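Local coordinates for protein phosphatase (Thermotoga maritima, PDB 1NF2) that probably acts as a magnesium-dependent phosphatase of the haloacid dehalogenase (HAD) superfamily, at residues P85-A88 with K89-E93. Sequence-based numbering, arbitrary orientation.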
loop_
_atom_site.group_PDB
_atom_site.type_symbol
_atom_site.label_atom_id
_atom_site.label_comp_id
_atom_site.label_asym_id
_atom_site.label_seq_id
_atom_site.Cartn_x
_atom_site.Cartn_y
_atom_site.Cartn_z
ATOM N N PRO A 85 3.769 19.038 7.907
ATOM C CA PRO A 85 3.677 19.366 9.333
ATOM C C PRO A 85 2.706 20.493 9.676
ATOM O O PRO A 85 2.283 20.619 10.822
ATOM C CB PRO A 85 5.120 19.703 9.697
ATOM C CG PRO A 85 5.889 18.762 8.840
ATOM C CD PRO A 85 5.180 18.903 7.501
ATOM N N GLU A 86 2.358 21.308 8.682
ATOM C CA GLU A 86 1.428 22.410 8.892
ATOM C C GLU A 86 -0.006 21.907 8.879
ATOM O O GLU A 86 -0.714 22.008 9.879
ATOM C CB GLU A 86 1.614 23.483 7.818
ATOM C CG GLU A 86 2.899 24.273 7.973
ATOM C CD GLU A 86 3.045 24.875 9.360
ATOM O OE1 GLU A 86 2.157 25.654 9.769
ATOM O OE2 GLU A 86 4.045 24.568 10.043
ATOM N N VAL A 87 -0.436 21.372 7.742
ATOM C CA VAL A 87 -1.782 20.831 7.633
ATOM C C VAL A 87 -1.947 19.749 8.702
ATOM O O VAL A 87 -3.035 19.548 9.240
ATOM C CB VAL A 87 -2.019 20.219 6.239
ATOM C CG1 VAL A 87 -3.301 19.403 6.231
ATOM C CG2 VAL A 87 -2.098 21.327 5.197
ATOM N N ALA A 88 -0.852 19.063 9.014
ATOM C CA ALA A 88 -0.874 18.009 10.015
ATOM C C ALA A 88 -1.148 18.619 11.382
ATOM O O ALA A 88 -1.959 18.101 12.151
ATOM C CB ALA A 88 0.454 17.270 10.031
ATOM N N LYS A 89 -0.466 19.721 11.678
ATOM C CA LYS A 89 -0.646 20.402 12.952
ATOM C C LYS A 89 -2.078 20.913 13.058
ATOM O O LYS A 89 -2.720 20.750 14.092
ATOM C CB LYS A 89 0.337 21.567 13.088
ATOM C CG LYS A 89 0.351 22.190 14.479
ATOM C CD LYS A 89 1.451 23.231 14.622
ATOM C CE LYS A 89 1.533 23.753 16.050
ATOM N NZ LYS A 89 2.643 24.731 16.223
ATOM N N ASP A 90 -2.572 21.524 11.983
ATOM C CA ASP A 90 -3.936 22.040 11.948
ATOM C C ASP A 90 -4.968 20.950 12.203
ATOM O O ASP A 90 -5.955 21.168 12.912
ATOM C CB ASP A 90 -4.248 22.673 10.593
ATOM C CG ASP A 90 -3.652 24.050 10.442
ATOM O OD1 ASP A 90 -3.977 24.723 9.442
ATOM O OD2 ASP A 90 -2.859 24.457 11.318
ATOM N N ILE A 91 -4.748 19.779 11.609
ATOM C CA ILE A 91 -5.670 18.663 11.764
ATOM C C ILE A 91 -5.684 18.147 13.193
ATOM O O ILE A 91 -6.749 17.875 13.742
ATOM C CB ILE A 91 -5.312 17.504 10.799
ATOM C CG1 ILE A 91 -5.551 17.951 9.350
ATOM C CG2 ILE A 91 -6.140 16.266 11.129
ATOM C CD1 ILE A 91 -5.148 16.916 8.302
ATOM N N ILE A 92 -4.507 18.016 13.795
ATOM C CA ILE A 92 -4.398 17.529 15.169
ATOM C C ILE A 92 -5.005 18.503 16.178
ATOM O O ILE A 92 -5.723 18.088 17.090
ATOM C CB ILE A 92 -2.915 17.239 15.555
ATOM C CG1 ILE A 92 -2.560 15.789 15.210
ATOM C CG2 ILE A 92 -2.693 17.460 17.044
ATOM C CD1 ILE A 92 -2.722 15.438 13.757
ATOM N N GLU A 93 -4.716 19.792 16.024
ATOM C CA GLU A 93 -5.264 20.792 16.936
ATOM C C GLU A 93 -6.783 20.875 16.786
ATOM O O GLU A 93 -7.496 21.190 17.734
ATOM C CB GLU A 93 -4.617 22.153 16.683
ATOM C CG GLU A 93 -3.183 22.219 17.195
ATOM C CD GLU A 93 -2.513 23.559 16.945
ATOM O OE1 GLU A 93 -1.360 23.732 17.401
ATOM O OE2 GLU A 93 -3.134 24.432 16.295
#
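Four successive i to i+4 hydrogen bonds, Lys89 N to Pro85 O, Asp90 N to Glu86 O, Ile91 N to Val87 O and Ile92 N to Ala88 O, join residues 85-88 to 89-93 as the first turns of one alpha-helix. They are not equally straight: the N-H...O angle is 141° at Pro85 O, where Lys89 N sits above the carbonyl plane, but 170° at Glu86 O, reached by Asp90 N over 2.8 Å. The one apolar side-chain pair across these turns is Val87 with Ile91. Val87 holds CG1 anti to its own N (chi1 168°), which carries that methyl along the helix to 3.7 Å from Ile91 CD1, the two side chains crossing at a slant. Ile91 CG1 in turn lies over the preceding turn, 3.0 Å from Val87 O. The helix, 85-95, belongs to what is probably the cap, or substrate-binding, domain of this HAD-family protein, built on a six-stranded mixed sheet apart from the core that carries the magnesium site. Its inner face meets strand 147-151, where Ile91 and Ile92 both touch Leu148, and helix 136-143, where Ala88 packs on Val140. Shortening Ile91 to an alanine is likely to cost Val87 CG1 its apolar partner on the next turn, though Val87 would still touch Val171, and to open a gap beside Leu148. Ile92 CD1 bends back to 3.2 Å from Ala88 O, the carbonyl that accepts the Ile92 N-H. The outer face is polar, carrying the exposed Glu86, Lys89 and Asp90, and Lys89 stretches out fully extended. Its NZ stays 6.3 Å from Glu86 OE2, too far for a salt bridge, while Glu86 OE1 and Asp90 OD2, probably both negative, stand 5.4 Å apart.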